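Local coordinates for intracellular protein transport protein USO1 (PDB 6LSU) that tethers membranes as part of protein transport from the endoplasmic reticulum to the Golgi complex, with this chain forming the globular head of a coiled-coil homodimer, at residues R111-Y117 with L251-D255; I211-M215 with D255-L259; L583-I587 with L627-L631; N598-S602 with L631-A635. All coordinates share one frame; numbering follows the deposited sequence.

Interaction 1. Residues R111-Y117 with L251-D255; sequences RLQNGKY and LVVND
R111 swings its CG opposite the carbonyl carbon (chi1 -61°) and then runs extended from CG to NE, which carries the guanidinium across to the carboxylate of D255. The two groups meet edge to edge, their planes 24° apart. NH2 of R111 donates nearly within its own plane to the syn lone pair of D255 OD1, at 2.7 Å and with an N-H...O angle of 163°. NE of R111 makes a second bond to OD2 of D255 at 2.8 Å, although the position of OD2 is less sure because Y117 OH is modelled implausibly near it. Over one guanidinium face, near its centre, sits CD1 of L251, 3.6 Å from R111 CZ. Replacing R111 by a methionine would probably leave the buried D255 carboxylate without its cationic mate and L251 CD1 without the flat group it rests on. The contact belongs to the armadillo-type solenoid of the globular head, where the end of helix 103-112 and the loop that follows it reach the start of helix 251-264 in ARM 4. In passing it also touches helix 204-218, through R111 on L212 and Y117 on M215. The ring of Y117 is sandwiched: R111 CB lies toward the rim of one face, and the amide of N254 stacks on the opposite face, with N254 CG 3.5 Å from Y117 CE2. At the ring edge, CD2 of L251 comes within 3.6 Å of Y117 CD2, giving L251 one methyl on the arginine and one on the tyrosine. OD1 of N254 is hydrogen-bonded to NE2 of Q302, a residue of helix 301-317.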
loop_
_atom_site.group_PDB
_atom_site.type_symbol
_atom_site.label_atom_id
_atom_site.label_comp_id
_atom_site.label_asym_id
_atom_site.label_seq_id
_atom_site.Cartn_x
_atom_site.Cartn_y
_atom_site.Cartn_z
ATOM N N ARG A 111 -12.962 -11.760 10.620
ATOM C CA ARG A 111 -12.554 -10.728 9.624
ATOM C C ARG A 111 -11.454 -9.804 10.182
ATOM O O ARG A 111 -10.362 -9.780 9.571
ATOM C CB ARG A 111 -13.730 -9.895 9.160
ATOM C CG ARG A 111 -14.806 -10.726 8.489
ATOM C CD ARG A 111 -15.987 -9.924 8.013
ATOM N NE ARG A 111 -16.635 -10.770 7.032
ATOM C CZ ARG A 111 -17.841 -11.268 7.165
ATOM N NH1 ARG A 111 -18.570 -10.954 8.219
ATOM N NH2 ARG A 111 -18.338 -12.050 6.230
ATOM N N LEU A 112 -11.727 -9.025 11.243
ATOM C CA LEU A 112 -10.822 -7.898 11.637
ATOM C C LEU A 112 -9.447 -8.456 12.017
ATOM O O LEU A 112 -8.439 -7.887 11.563
ATOM C CB LEU A 112 -11.419 -7.089 12.784
ATOM C CG LEU A 112 -12.701 -6.360 12.445
ATOM C CD1 LEU A 112 -13.158 -5.478 13.595
ATOM C CD2 LEU A 112 -12.546 -5.535 11.176
ATOM N N GLN A 113 -9.411 -9.566 12.746
ATOM C CA GLN A 113 -8.148 -10.194 13.239
ATOM C C GLN A 113 -7.302 -10.712 12.068
ATOM O O GLN A 113 -6.094 -10.970 12.284
ATOM C CB GLN A 113 -8.400 -11.350 14.230
ATOM C CG GLN A 113 -9.022 -10.911 15.554
ATOM C CD GLN A 113 -9.034 -12.009 16.588
ATOM O OE1 GLN A 113 -8.308 -13.007 16.511
ATOM N NE2 GLN A 113 -9.888 -11.838 17.580
ATOM N N ASN A 114 -7.881 -10.972 10.902
ATOM C CA ASN A 114 -7.137 -11.757 9.872
ATOM C C ASN A 114 -7.204 -11.119 8.483
ATOM O O ASN A 114 -6.560 -11.667 7.606
ATOM C CB ASN A 114 -7.610 -13.213 9.821
ATOM C CG ASN A 114 -7.699 -13.871 11.194
ATOM O OD1 ASN A 114 -6.692 -14.286 11.771
ATOM N ND2 ASN A 114 -8.898 -13.988 11.736
ATOM N N GLY A 115 -7.902 -9.994 8.301
ATOM C CA GLY A 115 -8.087 -9.391 6.966
ATOM C C GLY A 115 -8.149 -7.882 7.041
ATOM O O GLY A 115 -8.012 -7.349 8.162
ATOM N N LYS A 116 -8.328 -7.233 5.882
ATOM C CA LYS A 116 -8.473 -5.759 5.713
ATOM C C LYS A 116 -9.869 -5.546 5.146
ATOM O O LYS A 116 -10.163 -6.064 4.047
ATOM C CB LYS A 116 -7.394 -5.152 4.799
ATOM C CG LYS A 116 -5.943 -5.384 5.228
ATOM C CD LYS A 116 -5.448 -6.809 5.002
ATOM C CE LYS A 116 -4.253 -7.210 5.849
ATOM N NZ LYS A 116 -3.990 -8.669 5.752
ATOM N N TYR A 117 -10.727 -4.889 5.918
ATOM C CA TYR A 117 -12.173 -4.810 5.609
ATOM C C TYR A 117 -12.536 -3.341 5.394
ATOM O O TYR A 117 -11.705 -2.471 5.681
ATOM C CB TYR A 117 -12.926 -5.642 6.655
ATOM C CG TYR A 117 -13.038 -7.083 6.226
ATOM C CD1 TYR A 117 -11.972 -7.957 6.388
ATOM C CD2 TYR A 117 -14.177 -7.539 5.560
ATOM C CE1 TYR A 117 -12.047 -9.263 5.935
ATOM C CE2 TYR A 117 -14.270 -8.849 5.111
ATOM C CZ TYR A 117 -13.194 -9.709 5.306
ATOM O OH TYR A 117 -13.176 -11.013 4.923
ATOM N N LEU A 251 -19.433 -8.839 1.128
ATOM C CA LEU A 251 -18.436 -9.292 2.115
ATOM C C LEU A 251 -17.843 -10.657 1.725
ATOM O O LEU A 251 -16.595 -10.817 1.899
ATOM C CB LEU A 251 -19.083 -9.332 3.491
ATOM C CG LEU A 251 -18.950 -8.061 4.292
ATOM C CD1 LEU A 251 -19.456 -8.349 5.714
ATOM C CD2 LEU A 251 -17.523 -7.578 4.324
ATOM N N VAL A 252 -18.657 -11.578 1.196
ATOM C CA VAL A 252 -18.177 -12.956 0.896
ATOM C C VAL A 252 -16.980 -12.870 -0.066
ATOM O O VAL A 252 -15.979 -13.563 0.189
ATOM C CB VAL A 252 -19.292 -13.871 0.365
ATOM C CG1 VAL A 252 -18.750 -15.241 0.010
ATOM C CG2 VAL A 252 -20.383 -14.025 1.404
ATOM N N VAL A 253 -17.055 -12.010 -1.089
ATOM C CA VAL A 253 -15.911 -11.762 -2.016
ATOM C C VAL A 253 -14.729 -11.156 -1.267
ATOM O O VAL A 253 -13.618 -11.574 -1.536
ATOM C CB VAL A 253 -16.336 -10.896 -3.203
ATOM C CG1 VAL A 253 -15.155 -10.474 -4.032
ATOM C CG2 VAL A 253 -17.337 -11.656 -4.034
ATOM N N ASN A 254 -14.980 -10.222 -0.357
ATOM C CA ASN A 254 -13.927 -9.615 0.504
ATOM C C ASN A 254 -13.253 -10.741 1.307
ATOM O O ASN A 254 -11.998 -10.828 1.323
ATOM C CB ASN A 254 -14.537 -8.584 1.445
ATOM C CG ASN A 254 -13.550 -7.539 1.901
ATOM O OD1 ASN A 254 -13.946 -6.474 2.307
ATOM N ND2 ASN A 254 -12.283 -7.806 1.817
ATOM N N ASP A 255 -14.064 -11.614 1.912
ATOM C CA ASP A 255 -13.556 -12.811 2.653
ATOM C C ASP A 255 -12.745 -13.688 1.683
ATOM O O ASP A 255 -11.572 -13.912 1.944
ATOM C CB ASP A 255 -14.679 -13.569 3.348
ATOM C CG ASP A 255 -15.603 -12.696 4.214
ATOM O OD1 ASP A 255 -16.782 -13.042 4.310
ATOM O OD2 ASP A 255 -15.155 -11.674 4.799
#

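Interaction 2. Residues I211-M215 with D255-L259; sequences ILLLM and DCLSL
The carbonyl oxygen of D255 accepts the backbone N-H of L259 at 2.7 Å, and SD of M215 approaches the same oxygen from the facing helix, 4.0 Å away, as plain packing. M215 reaches there from its own helix with CG opposite the carbonyl carbon, and a bend at its last torsion (57°) brings CE near CB of S258. Its CG presses on the next turn, 3.7 Å from CB of L259, where the two side chains cross at a slant. Trimming M215 to an alanine is likely to open a gap beside L259 and S258 and to bare the flank of Y117, which also touches this thioether. One turn earlier, I211 splits its branches: CG2 lies 3.6 Å from CB of D255, while CD1 turns to SG of C256. L259 points its CD2 methyl at CB of L214, 3.8 Å off. L212 reaches round the rim of the interface, and its CD2 covers the D255 carboxylate at 3.7 Å from CG. The segments, one in ARM 3 and one in ARM 4, run the same way at 24° with axes 9.3 Å apart, as equivalent helices of successive repeats do in an armadillo solenoid. Helix 233-244 backs C256 and L259, and helix 103-112 lies against L212. The chemistry is therefore almost wholly apolar, built from methyls, sulfur and short aliphatic stems. D255 is the one buried charge; its polar end turns out to R111, and hydrocarbon on its flank would be expected to strengthen that pairing.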
loop_
_atom_site.group_PDB
_atom_site.type_symbol
_atom_site.label_atom_id
_atom_site.label_comp_id
_atom_site.label_asym_id
_atom_site.label_seq_id
_atom_site.Cartn_x
_atom_site.Cartn_y
_atom_site.Cartn_z
ATOM N N ILE A 211 -15.164 -19.836 5.026
ATOM C CA ILE A 211 -14.140 -18.880 4.485
ATOM C C ILE A 211 -13.503 -18.106 5.633
ATOM O O ILE A 211 -12.274 -18.020 5.659
ATOM C CB ILE A 211 -14.771 -17.924 3.451
ATOM C CG1 ILE A 211 -15.451 -18.709 2.330
ATOM C CG2 ILE A 211 -13.682 -16.995 2.879
ATOM C CD1 ILE A 211 -16.264 -17.872 1.410
ATOM N N LEU A 212 -14.313 -17.634 6.597
ATOM C CA LEU A 212 -13.896 -16.919 7.822
ATOM C C LEU A 212 -13.007 -17.830 8.672
ATOM O O LEU A 212 -11.977 -17.315 9.129
ATOM C CB LEU A 212 -15.131 -16.437 8.578
ATOM C CG LEU A 212 -15.929 -15.373 7.831
ATOM C CD1 LEU A 212 -17.122 -14.898 8.613
ATOM C CD2 LEU A 212 -15.025 -14.189 7.502
ATOM N N LEU A 213 -13.362 -19.106 8.874
ATOM C CA LEU A 213 -12.603 -19.993 9.798
ATOM C C LEU A 213 -11.293 -20.295 9.065
ATOM O O LEU A 213 -10.176 -20.263 9.674
ATOM C CB LEU A 213 -13.427 -21.239 10.147
ATOM C CG LEU A 213 -12.696 -22.330 10.935
ATOM C CD1 LEU A 213 -12.226 -21.811 12.273
ATOM C CD2 LEU A 213 -13.554 -23.586 11.155
ATOM N N LEU A 214 -11.391 -20.506 7.756
ATOM C CA LEU A 214 -10.156 -20.753 6.987
ATOM C C LEU A 214 -9.235 -19.530 7.105
ATOM O O LEU A 214 -8.026 -19.718 7.280
ATOM C CB LEU A 214 -10.568 -21.075 5.557
ATOM C CG LEU A 214 -11.009 -22.519 5.369
ATOM C CD1 LEU A 214 -11.783 -22.684 4.075
ATOM C CD2 LEU A 214 -9.792 -23.444 5.382
ATOM N N MET A 215 -9.780 -18.306 7.026
ATOM C CA MET A 215 -8.951 -17.092 7.191
ATOM C C MET A 215 -8.201 -17.167 8.525
ATOM O O MET A 215 -6.992 -16.868 8.521
ATOM C CB MET A 215 -9.795 -15.818 7.195
ATOM C CG MET A 215 -10.176 -15.308 5.819
ATOM S SD MET A 215 -11.418 -13.999 5.970
ATOM C CE MET A 215 -10.443 -12.933 7.029
ATOM N N ASP A 255 -14.064 -11.614 1.912
ATOM C CA ASP A 255 -13.556 -12.811 2.653
ATOM C C ASP A 255 -12.745 -13.688 1.683
ATOM O O ASP A 255 -11.572 -13.912 1.944
ATOM C CB ASP A 255 -14.679 -13.569 3.348
ATOM C CG ASP A 255 -15.603 -12.696 4.214
ATOM O OD1 ASP A 255 -16.782 -13.042 4.310
ATOM O OD2 ASP A 255 -15.155 -11.674 4.799
ATOM N N CYS A 256 -13.315 -14.070 0.543
ATOM C CA CYS A 256 -12.619 -14.925 -0.450
ATOM C C CYS A 256 -11.283 -14.296 -0.803
ATOM O O CYS A 256 -10.234 -15.017 -0.604
ATOM C CB CYS A 256 -13.456 -15.127 -1.701
ATOM S SG CYS A 256 -14.825 -16.264 -1.414
ATOM N N LEU A 257 -11.283 -13.009 -1.194
ATOM C CA LEU A 257 -10.018 -12.315 -1.553
ATOM C C LEU A 257 -9.079 -12.293 -0.330
ATOM O O LEU A 257 -7.886 -12.542 -0.478
ATOM C CB LEU A 257 -10.321 -10.915 -2.111
ATOM C CG LEU A 257 -11.140 -10.897 -3.403
ATOM C CD1 LEU A 257 -11.837 -9.565 -3.576
ATOM C CD2 LEU A 257 -10.265 -11.232 -4.593
ATOM N N SER A 258 -9.617 -12.002 0.842
ATOM C CA SER A 258 -8.847 -11.846 2.099
ATOM C C SER A 258 -8.166 -13.187 2.412
ATOM O O SER A 258 -6.993 -13.215 2.860
ATOM C CB SER A 258 -9.749 -11.431 3.197
ATOM O OG SER A 258 -9.147 -10.397 3.933
ATOM N N LEU A 259 -8.895 -14.284 2.184
ATOM C CA LEU A 259 -8.348 -15.639 2.399
ATOM C C LEU A 259 -7.277 -15.925 1.327
ATOM O O LEU A 259 -6.154 -16.353 1.696
ATOM C CB LEU A 259 -9.487 -16.673 2.408
ATOM C CG LEU A 259 -9.017 -18.118 2.434
ATOM C CD1 LEU A 259 -8.119 -18.351 3.646
ATOM C CD2 LEU A 259 -10.197 -19.076 2.399
#

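Interaction 3. Residues L583-I587 with L627-L631; sequences LTFLI and LVTML
Mostly branched aliphatic side chains join 583-587 to 627-631, and no flat side chain takes part in the contact itself; the aromatic residues beside it come from other helices. F705 is touched by T584, I587 and L627, and F670 by L627 and M630. At the centre of the contact, I587 puts its CG1 opposite the carbonyl carbon (chi1 -68°), which sends CD1 across into the notch between two turns of the partner. There CD1 meets the backbone oxygen of L627 at 3.5 Å, SD of M630 at 3.7 Å and CD2 of L627 at 3.9 Å. The side chains of I587 and M630 cross at about a right angle, with the isoleucine methyl against the thioether. Behind it, CG1 of I587 lies alongside the backbone of L631, 3.8 Å from CA. L583 fills the preceding turn with a forked end: CD1 leans on CB of L627 at 3.7 Å, and CD2 spans V628 and L631, ending 4.0 Å from CD1 of L631. T584 adds its CG2 methyl, against CD1 of L627, while its hydroxyl is hydrogen-bonded to the carbonyl oxygen of I580 on its own helix. The pairing L583 with L627 and I587 with L631 keeps one step per turn, as two nearly parallel helices allow; the axes lie 9.5 Å apart at 16°. Such side-by-side packing joins ARM 9 to ARM 10 in the solenoid. Around this core, helix 559-568 backs L583 and L586, helix 604-614 backs V628 and L631, and helices 660-673 and 703-711 close over L627 and M630.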
loop_
_atom_site.group_PDB
_atom_site.type_symbol
_atom_site.label_atom_id
_atom_site.label_comp_id
_atom_site.label_asym_id
_atom_site.label_seq_id
_atom_site.Cartn_x
_atom_site.Cartn_y
_atom_site.Cartn_z
ATOM N N LEU A 583 17.202 24.889 -5.748
ATOM C CA LEU A 583 18.451 24.945 -4.939
ATOM C C LEU A 583 19.004 23.538 -4.710
ATOM O O LEU A 583 20.156 23.285 -5.149
ATOM C CB LEU A 583 18.180 25.678 -3.621
ATOM C CG LEU A 583 18.259 27.192 -3.749
ATOM C CD1 LEU A 583 17.534 27.858 -2.605
ATOM C CD2 LEU A 583 19.707 27.627 -3.836
ATOM N N THR A 584 18.202 22.647 -4.115
ATOM C CA THR A 584 18.539 21.214 -3.838
ATOM C C THR A 584 18.932 20.508 -5.155
ATOM O O THR A 584 19.914 19.693 -5.162
ATOM C CB THR A 584 17.331 20.492 -3.229
ATOM O OG1 THR A 584 16.167 20.594 -4.072
ATOM C CG2 THR A 584 16.941 21.052 -1.884
ATOM N N PHE A 585 18.234 20.809 -6.251
ATOM C CA PHE A 585 18.603 20.234 -7.558
ATOM C C PHE A 585 20.043 20.662 -7.863
ATOM O O PHE A 585 20.928 19.745 -7.848
ATOM C CB PHE A 585 17.601 20.613 -8.650
ATOM C CG PHE A 585 17.981 20.062 -9.986
ATOM C CD1 PHE A 585 18.473 18.769 -10.097
ATOM C CD2 PHE A 585 17.868 20.832 -11.137
ATOM C CE1 PHE A 585 18.813 18.243 -11.338
ATOM C CE2 PHE A 585 18.228 20.310 -12.377
ATOM C CZ PHE A 585 18.701 19.025 -12.471
ATOM N N LEU A 586 20.293 21.980 -8.045
ATOM C CA LEU A 586 21.660 22.482 -8.384
ATOM C C LEU A 586 22.703 21.964 -7.395
ATOM O O LEU A 586 23.752 21.513 -7.896
ATOM C CB LEU A 586 21.707 24.002 -8.421
ATOM C CG LEU A 586 21.400 24.553 -9.806
ATOM C CD1 LEU A 586 21.072 26.019 -9.750
ATOM C CD2 LEU A 586 22.546 24.255 -10.725
ATOM N N ILE A 587 22.438 21.992 -6.076
ATOM C CA ILE A 587 23.446 21.470 -5.105
ATOM C C ILE A 587 23.773 20.035 -5.508
ATOM O O ILE A 587 24.930 19.662 -5.554
ATOM C CB ILE A 587 22.950 21.531 -3.654
ATOM C CG1 ILE A 587 22.819 22.986 -3.181
ATOM C CG2 ILE A 587 23.872 20.731 -2.756
ATOM C CD1 ILE A 587 22.011 23.153 -1.939
ATOM N N LEU A 627 20.317 27.168 2.000
ATOM C CA LEU A 627 20.432 26.393 0.738
ATOM C C LEU A 627 21.251 27.180 -0.274
ATOM O O LEU A 627 22.185 26.542 -0.920
ATOM C CB LEU A 627 19.046 26.035 0.193
ATOM C CG LEU A 627 18.394 24.831 0.873
ATOM C CD1 LEU A 627 17.035 24.525 0.240
ATOM C CD2 LEU A 627 19.325 23.630 0.804
ATOM N N VAL A 628 20.943 28.482 -0.416
ATOM C CA VAL A 628 21.792 29.442 -1.177
ATOM C C VAL A 628 23.226 29.338 -0.653
ATOM O O VAL A 628 24.113 29.248 -1.450
ATOM C CB VAL A 628 21.307 30.901 -1.120
ATOM C CG1 VAL A 628 22.340 31.806 -1.777
ATOM C CG2 VAL A 628 19.970 31.080 -1.815
ATOM N N THR A 629 23.436 29.400 0.649
ATOM C CA THR A 629 24.801 29.381 1.247
ATOM C C THR A 629 25.445 28.061 0.841
ATOM O O THR A 629 26.600 28.067 0.409
ATOM C CB THR A 629 24.762 29.518 2.769
ATOM O OG1 THR A 629 23.987 30.678 3.073
ATOM C CG2 THR A 629 26.139 29.532 3.402
ATOM N N MET A 630 24.702 26.961 0.984
ATOM C CA MET A 630 25.197 25.586 0.688
ATOM C C MET A 630 25.622 25.481 -0.796
ATOM O O MET A 630 26.703 24.889 -1.133
ATOM C CB MET A 630 24.099 24.573 0.964
ATOM C CG MET A 630 24.669 23.206 1.221
ATOM S SD MET A 630 23.381 21.961 1.325
ATOM C CE MET A 630 22.486 22.568 2.757
ATOM N N LEU A 631 24.799 26.051 -1.685
ATOM C CA LEU A 631 25.104 26.050 -3.128
ATOM C C LEU A 631 26.523 26.585 -3.329
ATOM O O LEU A 631 27.329 25.933 -4.103
ATOM C CB LEU A 631 24.066 26.917 -3.835
ATOM C CG LEU A 631 23.686 26.467 -5.236
ATOM C CD1 LEU A 631 23.079 27.621 -6.049
ATOM C CD2 LEU A 631 24.913 25.902 -5.960
#

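Interaction 4. Residues N598-S602 with L631-A635; sequences NDFLS and LLGVA
F600 sets its ring against L631 and A635, one turn apart on helix 622-637. The CD2 methyl of L631 stands over one face in a CH-pi contact, 4.1 Å from the centroid of the F600 ring and 27° off its normal. The other methyl of the same leucine, CD1, reaches the far end of the ring, 3.6 Å from CZ of F600. A635 works at the edge: its CB lies near the ring plane, 3.5 Å from CD2 of F600. CD2 of L632 also lies at the edge, more loosely, 4.4 Å from F600 CE2. The ring points straight off its helix because CG is opposite the backbone N (chi1 180°), a direction that carries it toward the partner helix. L601 adds a lighter touch through CD2, 4.3 Å from CB of A635. Farther out, OG of S602 donates to the carbonyl oxygen of D599 at 2.9 Å, tilted from the carbonyl plane, closing the turn that includes F600. That oxygen also accepts from NE2 of Q561, and the D599 carboxylate forms a salt bridge with R543. Both segments belong to ARM 10, so the contact packs two of its helices against each other in the head. The F600 ring is walled in further by S564 of helix 559-568, by V606 and L610 of helix 604-614, and by L590, which A635 touches as well. L632 also meets I607 of helix 604-614, and its carbonyl oxygen accepts from the hydroxyl of Y650.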
loop_
_atom_site.group_PDB
_atom_site.type_symbol
_atom_site.label_atom_id
_atom_site.label_comp_id
_atom_site.label_asym_id
_atom_site.label_seq_id
_atom_site.Cartn_x
_atom_site.Cartn_y
_atom_site.Cartn_z
ATOM N N ASN A 598 31.865 24.216 -13.027
ATOM C CA ASN A 598 32.429 25.199 -13.980
ATOM C C ASN A 598 31.292 25.946 -14.683
ATOM O O ASN A 598 31.453 27.177 -14.934
ATOM C CB ASN A 598 33.407 24.553 -14.962
ATOM C CG ASN A 598 34.694 24.130 -14.283
ATOM O OD1 ASN A 598 34.851 24.273 -13.070
ATOM N ND2 ASN A 598 35.620 23.575 -15.048
ATOM N N ASP A 599 30.196 25.267 -15.003
ATOM C CA ASP A 599 29.088 25.909 -15.741
ATOM C C ASP A 599 28.473 26.915 -14.783
ATOM O O ASP A 599 28.135 28.024 -15.235
ATOM C CB ASP A 599 28.079 24.890 -16.264
ATOM C CG ASP A 599 28.509 24.195 -17.539
ATOM O OD1 ASP A 599 29.728 24.199 -17.845
ATOM O OD2 ASP A 599 27.623 23.648 -18.206
ATOM N N PHE A 600 28.377 26.550 -13.498
ATOM C CA PHE A 600 27.746 27.401 -12.457
ATOM C C PHE A 600 28.586 28.670 -12.234
ATOM O O PHE A 600 28.027 29.782 -12.303
ATOM C CB PHE A 600 27.576 26.622 -11.146
ATOM C CG PHE A 600 26.949 27.422 -10.033
ATOM C CD1 PHE A 600 25.699 27.983 -10.228
ATOM C CD2 PHE A 600 27.617 27.669 -8.840
ATOM C CE1 PHE A 600 25.078 28.716 -9.225
ATOM C CE2 PHE A 600 27.025 28.432 -7.844
ATOM C CZ PHE A 600 25.739 28.926 -8.026
ATOM N N LEU A 601 29.890 28.478 -11.986
ATOM C CA LEU A 601 30.931 29.514 -11.679
ATOM C C LEU A 601 31.168 30.451 -12.864
ATOM O O LEU A 601 31.805 31.457 -12.676
ATOM C CB LEU A 601 32.252 28.823 -11.334
ATOM C CG LEU A 601 32.271 28.088 -9.996
ATOM C CD1 LEU A 601 33.629 27.505 -9.730
ATOM C CD2 LEU A 601 31.862 28.956 -8.845
ATOM N N SER A 602 30.706 30.119 -14.047
ATOM C CA SER A 602 30.970 30.881 -15.284
ATOM C C SER A 602 30.009 32.056 -15.386
ATOM O O SER A 602 29.871 32.565 -16.498
ATOM C CB SER A 602 30.827 29.995 -16.502
ATOM O OG SER A 602 29.470 29.945 -16.894
ATOM N N LEU A 631 24.799 26.051 -1.685
ATOM C CA LEU A 631 25.104 26.050 -3.128
ATOM C C LEU A 631 26.523 26.585 -3.329
ATOM O O LEU A 631 27.329 25.933 -4.103
ATOM C CB LEU A 631 24.066 26.917 -3.835
ATOM C CG LEU A 631 23.686 26.467 -5.236
ATOM C CD1 LEU A 631 23.079 27.621 -6.049
ATOM C CD2 LEU A 631 24.913 25.902 -5.960
ATOM N N LEU A 632 26.824 27.742 -2.722
ATOM C CA LEU A 632 28.102 28.461 -2.955
ATOM C C LEU A 632 29.266 27.656 -2.371
ATOM O O LEU A 632 30.305 27.505 -3.066
ATOM C CB LEU A 632 28.009 29.856 -2.315
ATOM C CG LEU A 632 26.981 30.765 -2.974
ATOM C CD1 LEU A 632 26.773 32.017 -2.155
ATOM C CD2 LEU A 632 27.403 31.112 -4.403
ATOM N N GLY A 633 29.099 27.180 -1.151
ATOM C CA GLY A 633 30.041 26.241 -0.520
ATOM C C GLY A 633 30.336 25.065 -1.420
ATOM O O GLY A 633 31.516 24.847 -1.720
ATOM N N VAL A 634 29.296 24.352 -1.867
ATOM C CA VAL A 634 29.455 23.095 -2.654
ATOM C C VAL A 634 30.175 23.492 -3.941
ATOM O O VAL A 634 31.139 22.812 -4.292
ATOM C CB VAL A 634 28.109 22.356 -2.881
ATOM C CG1 VAL A 634 28.177 21.335 -4.020
ATOM C CG2 VAL A 634 27.629 21.682 -1.602
ATOM N N ALA A 635 29.732 24.572 -4.591
ATOM C CA ALA A 635 30.336 25.092 -5.842
ATOM C C ALA A 635 31.819 25.347 -5.575
ATOM O O ALA A 635 32.649 25.070 -6.471
ATOM C CB ALA A 635 29.641 26.344 -6.316
#

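Following the chain from the N terminus, interaction 1 opens at the end of helix 103-112 and closes a long loop onto helix 251-264. Interaction 2 opens within that loop, at helix 204-218, and closes on the same helix, sharing D255; the two touch, so helix 251-264 gathers both. Far along the solenoid, interaction 3 opens on helix 577-590, interaction 4 opens soon after on helix 594-601, and both close on helix 622-637, where they share L631. Neither pair overlaps the other in sequence. Interactions 2 and 3, on opposite sides of the chain's centre, lie about 53 Å apart between centres; each joins neighbouring repeats, whereas interaction 4 stays within ARM 10.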